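Long-range contact in pentafunctional AROM polypeptide (PDB 5SWV), which carries dehydroquinate dehydratase and shikimate dehydrogenase domains in this construct, and so probably catalyses the third and fourth steps of the shikimate pathway: residues A[269-283]-A[511-525]. Numbering follows the deposited sequence.
Sequences LHSTAYELLGLPHTY and SFHLWTGMTAPFDAV
In the shikimate dehydrogenase part of the chain, the first helix of the substrate-binding domain (266-277) packs on the C-terminal helices 500-516 and 522-530, with Phe512 of the former as a knob in a hole made by His270, Ala273, Tyr274 and Leu277. The axes of helices 269-277 and 511-516 pass 11.6 Å apart at -50°. Phe512 has CG anti to its backbone N (chi1 176°), which sends the ring across to the other helix. Ala273 CB sits over one face in a CH-pi contact, 3.9 Å from the ring centroid, and Thr516 OG1 lies against the opposite face, toward the rim. Tyr274 CD1 meets the edge at Phe512 CE1, 3.7 Å away and in the plane of the phenyl ring. Beside this knob, His270 CE1 approaches the edge of the Trp515 indole at CZ3 (3.7 Å), the two rings inclined by 54°; the indole NE1 is hydrogen-bonded to Ile336 O. Beyond Gly517, the chain runs back along the first helix: Leu277 CD1 rests on Ala520 CB at 3.6 Å, and Leu276 CD1 reaches Pro521, Ala524 and Val525. No hydrogen bond crosses between the segments, so apolar contact carries the join. From the dehydroquinase side, Val236 and Val34 also touch Leu277. At the far end Leu279 and Met518 meet tip to tip, the thioether chain bent near its end and its CE 3.6 Å from Leu279 CD1. Thr516 OG1 donates to Phe512 O (2.9 Å) from above the carbonyl plane, and closes an ST turn by accepting the backbone N-H of Met518 (N to OG1 3.2 Å).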
loop_
_atom_site.group_PDB
_atom_site.type_symbol
_atom_site.label_atom_id
_atom_site.label_comp_id
_atom_site.label_asym_id
_atom_site.label_seq_id
_atom_site.Cartn_x
_atom_site.Cartn_y
_atom_site.Cartn_z
ATOM N N LEU A 269 7.129 -0.320 17.658
ATOM C CA LEU A 269 6.832 -0.403 16.223
ATOM C C LEU A 269 5.912 0.724 15.789
ATOM O O LEU A 269 6.243 1.483 14.870
ATOM C CB LEU A 269 6.293 -1.796 15.847
ATOM C CG LEU A 269 5.238 -2.096 14.768
ATOM C CD1 LEU A 269 5.376 -1.435 13.411
ATOM C CD2 LEU A 269 5.209 -3.613 14.572
ATOM N N HIS A 270 4.790 0.870 16.476
ATOM C CA HIS A 270 3.831 1.915 16.123
ATOM C C HIS A 270 4.297 3.334 16.499
ATOM O O HIS A 270 4.051 4.268 15.743
ATOM C CB HIS A 270 2.465 1.587 16.704
ATOM C CG HIS A 270 1.845 0.368 16.100
ATOM N ND1 HIS A 270 0.953 0.432 15.055
ATOM C CD2 HIS A 270 1.992 -0.945 16.385
ATOM C CE1 HIS A 270 0.574 -0.788 14.720
ATOM N NE2 HIS A 270 1.190 -1.642 15.512
ATOM N N SER A 271 4.977 3.480 17.641
ATOM C CA SER A 271 5.611 4.762 18.049
ATOM C C SER A 271 6.514 5.281 16.960
ATOM O O SER A 271 6.429 6.453 16.589
ATOM C CB SER A 271 6.483 4.605 19.306
ATOM O OG SER A 271 5.701 4.413 20.468
ATOM N N THR A 272 7.373 4.389 16.461
ATOM C CA THR A 272 8.277 4.702 15.362
ATOM C C THR A 272 7.498 5.110 14.128
ATOM O O THR A 272 7.843 6.090 13.502
ATOM C CB THR A 272 9.213 3.529 15.038
ATOM O OG1 THR A 272 9.924 3.168 16.221
ATOM C CG2 THR A 272 10.208 3.897 13.973
ATOM N N ALA A 273 6.441 4.394 13.782
ATOM C CA ALA A 273 5.661 4.752 12.594
ATOM C C ALA A 273 5.077 6.179 12.664
ATOM O O ALA A 273 5.119 6.909 11.667
ATOM C CB ALA A 273 4.556 3.737 12.356
ATOM N N TYR A 274 4.563 6.577 13.833
ATOM C CA TYR A 274 4.004 7.927 14.015
ATOM C C TYR A 274 5.060 8.997 13.768
ATOM O O TYR A 274 4.814 10.008 13.102
ATOM C CB TYR A 274 3.439 8.133 15.426
ATOM C CG TYR A 274 2.453 7.087 15.908
ATOM C CD1 TYR A 274 1.469 6.582 15.063
ATOM C CD2 TYR A 274 2.500 6.612 17.216
ATOM C CE1 TYR A 274 0.585 5.617 15.494
ATOM C CE2 TYR A 274 1.614 5.657 17.655
ATOM C CZ TYR A 274 0.658 5.158 16.787
ATOM O OH TYR A 274 -0.246 4.215 17.221
ATOM N N GLU A 275 6.243 8.742 14.312
ATOM C CA GLU A 275 7.372 9.649 14.249
ATOM C C GLU A 275 7.845 9.852 12.824
ATOM O O GLU A 275 8.112 10.965 12.432
ATOM C CB GLU A 275 8.504 9.082 15.085
ATOM C CG GLU A 275 9.579 10.081 15.445
ATOM C CD GLU A 275 10.914 9.418 15.784
ATOM O OE1 GLU A 275 10.960 8.185 16.063
ATOM O OE2 GLU A 275 11.935 10.154 15.765
ATOM N N LEU A 276 7.934 8.774 12.054
ATOM C CA LEU A 276 8.300 8.840 10.632
ATOM C C LEU A 276 7.233 9.445 9.719
ATOM O O LEU A 276 7.551 9.877 8.633
ATOM C CB LEU A 276 8.667 7.448 10.112
ATOM C CG LEU A 276 9.920 6.812 10.754
ATOM C CD1 LEU A 276 9.927 5.294 10.575
ATOM C CD2 LEU A 276 11.203 7.422 10.198
ATOM N N LEU A 277 5.982 9.482 10.151
ATOM C CA LEU A 277 4.894 10.029 9.339
ATOM C C LEU A 277 4.292 11.337 9.845
ATOM O O LEU A 277 3.343 11.853 9.234
ATOM C CB LEU A 277 3.806 8.968 9.200
ATOM C CG LEU A 277 4.179 8.018 8.067
ATOM C CD1 LEU A 277 4.124 6.586 8.520
ATOM C CD2 LEU A 277 3.284 8.278 6.871
ATOM N N GLY A 278 4.855 11.884 10.925
ATOM C CA GLY A 278 4.453 13.192 11.431
ATOM C C GLY A 278 3.123 13.162 12.149
ATOM O O GLY A 278 2.408 14.166 12.164
ATOM N N LEU A 279 2.803 12.020 12.758
ATOM C CA LEU A 279 1.536 11.825 13.439
ATOM C C LEU A 279 1.694 11.987 14.957
ATOM O O LEU A 279 2.751 11.697 15.500
ATOM C CB LEU A 279 0.968 10.433 13.107
ATOM C CG LEU A 279 0.496 10.187 11.668
ATOM C CD1 LEU A 279 -0.104 8.795 11.572
ATOM C CD2 LEU A 279 -0.539 11.214 11.224
ATOM N N PRO A 280 0.630 12.415 15.656
ATOM C CA PRO A 280 0.730 12.752 17.074
ATOM C C PRO A 280 0.198 11.675 18.002
ATOM O O PRO A 280 -0.187 11.988 19.119
ATOM C CB PRO A 280 -0.204 13.955 17.167
ATOM C CG PRO A 280 -1.335 13.564 16.257
ATOM C CD PRO A 280 -0.739 12.685 15.163
ATOM N N HIS A 281 0.156 10.424 17.562
ATOM C CA HIS A 281 -0.595 9.397 18.282
ATOM C C HIS A 281 0.276 8.779 19.379
ATOM O O HIS A 281 1.480 9.030 19.441
ATOM C CB HIS A 281 -1.111 8.326 17.303
ATOM C CG HIS A 281 -1.946 8.857 16.162
ATOM N ND1 HIS A 281 -2.956 9.780 16.326
ATOM C CD2 HIS A 281 -1.935 8.558 14.839
ATOM C CE1 HIS A 281 -3.523 10.039 15.162
ATOM N NE2 HIS A 281 -2.922 9.308 14.241
ATOM N N THR A 282 -0.347 8.002 20.256
ATOM C CA THR A 282 0.389 7.152 21.199
ATOM C C THR A 282 -0.079 5.711 21.070
ATOM O O THR A 282 -1.212 5.478 20.656
ATOM C CB THR A 282 0.181 7.609 22.646
ATOM O OG1 THR A 282 -1.220 7.697 22.925
ATOM C CG2 THR A 282 0.822 8.959 22.866
ATOM N N TYR A 283 0.785 4.752 21.424
ATOM C CA TYR A 283 0.432 3.314 21.476
ATOM C C TYR A 283 0.933 2.704 22.781
ATOM O O TYR A 283 2.101 2.837 23.117
ATOM C CB TYR A 283 1.047 2.579 20.282
ATOM C CG TYR A 283 0.607 1.124 20.005
ATOM C CD1 TYR A 283 0.981 0.068 20.834
ATOM C CD2 TYR A 283 -0.119 0.809 18.857
ATOM C CE1 TYR A 283 0.611 -1.242 20.546
ATOM C CE2 TYR A 283 -0.486 -0.499 18.558
ATOM C CZ TYR A 283 -0.122 -1.517 19.399
ATOM O OH TYR A 283 -0.489 -2.794 19.081
ATOM N N SER A 511 -1.787 -3.291 10.201
ATOM C CA SER A 511 -2.743 -2.752 11.158
ATOM C C SER A 511 -2.681 -1.237 11.150
ATOM O O SER A 511 -3.717 -0.563 11.116
ATOM C CB SER A 511 -2.471 -3.287 12.556
ATOM O OG SER A 511 -2.639 -4.692 12.600
ATOM N N PHE A 512 -1.458 -0.715 11.140
ATOM C CA PHE A 512 -1.206 0.728 11.063
ATOM C C PHE A 512 -1.835 1.370 9.822
ATOM O O PHE A 512 -2.422 2.460 9.916
ATOM C CB PHE A 512 0.309 1.012 11.105
ATOM C CG PHE A 512 0.665 2.462 10.937
ATOM C CD1 PHE A 512 0.709 3.310 12.041
ATOM C CD2 PHE A 512 0.958 2.985 9.675
ATOM C CE1 PHE A 512 1.040 4.655 11.894
ATOM C CE2 PHE A 512 1.286 4.332 9.519
ATOM C CZ PHE A 512 1.330 5.166 10.632
ATOM N N HIS A 513 -1.705 0.696 8.677
ATOM C CA HIS A 513 -2.314 1.161 7.432
ATOM C C HIS A 513 -3.844 1.146 7.549
ATOM O O HIS A 513 -4.507 2.122 7.200
ATOM C CB HIS A 513 -1.792 0.338 6.239
ATOM C CG HIS A 513 -2.389 0.707 4.910
ATOM N ND1 HIS A 513 -2.929 -0.233 4.053
ATOM C CD2 HIS A 513 -2.512 1.896 4.279
ATOM C CE1 HIS A 513 -3.361 0.360 2.959
ATOM N NE2 HIS A 513 -3.126 1.654 3.074
ATOM N N LEU A 514 -4.409 0.077 8.090
ATOM C CA LEU A 514 -5.867 0.022 8.252
ATOM C C LEU A 514 -6.376 1.132 9.170
ATOM O O LEU A 514 -7.475 1.614 8.981
ATOM C CB LEU A 514 -6.333 -1.355 8.769
ATOM C CG LEU A 514 -6.129 -2.519 7.804
ATOM C CD1 LEU A 514 -6.020 -3.811 8.603
ATOM C CD2 LEU A 514 -7.221 -2.588 6.741
ATOM N N TRP A 515 -5.577 1.541 10.147
ATOM C CA TRP A 515 -5.976 2.627 11.052
ATOM C C TRP A 515 -5.793 4.032 10.515
ATOM O O TRP A 515 -6.709 4.820 10.597
ATOM C CB TRP A 515 -5.238 2.519 12.375
ATOM C CG TRP A 515 -5.718 1.412 13.227
ATOM C CD1 TRP A 515 -7.019 1.010 13.424
ATOM C CD2 TRP A 515 -4.915 0.582 14.057
ATOM N NE1 TRP A 515 -7.062 -0.034 14.309
ATOM C CE2 TRP A 515 -5.785 -0.308 14.725
ATOM C CE3 TRP A 515 -3.540 0.494 14.298
ATOM C CZ2 TRP A 515 -5.326 -1.260 15.622
ATOM C CZ3 TRP A 515 -3.083 -0.456 15.194
ATOM C CH2 TRP A 515 -3.972 -1.321 15.845
ATOM N N THR A 516 -4.609 4.346 9.999
ATOM C CA THR A 516 -4.235 5.728 9.625
ATOM C C THR A 516 -4.471 6.052 8.152
ATOM O O THR A 516 -4.363 7.204 7.742
ATOM C CB THR A 516 -2.742 5.988 9.913
ATOM O OG1 THR A 516 -1.922 5.223 9.015
ATOM C CG2 THR A 516 -2.408 5.615 11.334
ATOM N N GLY A 517 -4.768 5.040 7.347
ATOM C CA GLY A 517 -4.882 5.217 5.893
ATOM C C GLY A 517 -3.555 5.311 5.150
ATOM O O GLY A 517 -3.556 5.556 3.948
ATOM N N MET A 518 -2.435 5.068 5.846
ATOM C CA MET A 518 -1.092 5.315 5.307
ATOM C C MET A 518 -0.154 4.161 5.587
ATOM O O MET A 518 -0.203 3.575 6.658
ATOM C CB MET A 518 -0.521 6.582 5.947
ATOM C CG MET A 518 -1.349 7.828 5.622
ATOM S SD MET A 518 -0.807 9.373 6.367
ATOM C CE MET A 518 -0.717 8.853 8.063
ATOM N N THR A 519 0.705 3.844 4.621
ATOM C CA THR A 519 1.757 2.864 4.855
ATOM C C THR A 519 2.887 3.528 5.601
ATOM O O THR A 519 2.958 4.745 5.662
ATOM C CB THR A 519 2.350 2.285 3.569
ATOM O OG1 THR A 519 2.994 3.335 2.852
ATOM C CG2 THR A 519 1.276 1.607 2.698
ATOM N N ALA A 520 3.766 2.708 6.164
ATOM C CA ALA A 520 4.975 3.166 6.838
ATOM C C ALA A 520 6.163 2.322 6.347
ATOM O O ALA A 520 5.967 1.169 5.994
ATOM C CB ALA A 520 4.795 3.022 8.336
ATOM N N PRO A 521 7.396 2.868 6.355
ATOM C CA PRO A 521 8.526 2.142 5.762
ATOM C C PRO A 521 9.009 0.982 6.628
ATOM O O PRO A 521 9.230 1.167 7.831
ATOM C CB PRO A 521 9.618 3.210 5.673
ATOM C CG PRO A 521 9.289 4.210 6.736
ATOM C CD PRO A 521 7.867 3.991 7.184
ATOM N N PHE A 522 9.175 -0.192 6.020
ATOM C CA PHE A 522 9.527 -1.381 6.776
ATOM C C PHE A 522 10.899 -1.259 7.427
ATOM O O PHE A 522 11.023 -1.508 8.609
ATOM C CB PHE A 522 9.471 -2.614 5.889
ATOM C CG PHE A 522 10.106 -3.838 6.498
ATOM C CD1 PHE A 522 9.376 -4.679 7.319
ATOM C CD2 PHE A 522 11.441 -4.148 6.237
ATOM C CE1 PHE A 522 9.963 -5.806 7.871
ATOM C CE2 PHE A 522 12.035 -5.272 6.786
ATOM C CZ PHE A 522 11.294 -6.104 7.603
ATOM N N ASP A 523 11.908 -0.868 6.654
ATOM C CA ASP A 523 13.311 -0.881 7.107
ATOM C C ASP A 523 13.593 -0.163 8.424
ATOM O O ASP A 523 14.145 -0.764 9.343
ATOM C CB ASP A 523 14.230 -0.284 6.037
ATOM C CG ASP A 523 14.521 -1.238 4.892
ATOM O OD1 ASP A 523 14.049 -2.407 4.880
ATOM O OD2 ASP A 523 15.258 -0.792 3.988
ATOM N N ALA A 524 13.233 1.118 8.507
ATOM C CA ALA A 524 13.502 1.923 9.708
ATOM C C ALA A 524 12.654 1.503 10.898
ATOM O O ALA A 524 13.084 1.640 12.037
ATOM C CB ALA A 524 13.319 3.406 9.435
ATOM N N VAL A 525 11.457 0.989 10.642
ATOM C CA VAL A 525 10.602 0.510 11.716
ATOM C C VAL A 525 11.149 -0.806 12.265
ATOM O O VAL A 525 11.104 -1.041 13.468
ATOM C CB VAL A 525 9.152 0.326 11.253
ATOM C CG1 VAL A 525 8.305 -0.243 12.374
ATOM C CG2 VAL A 525 8.556 1.656 10.817
#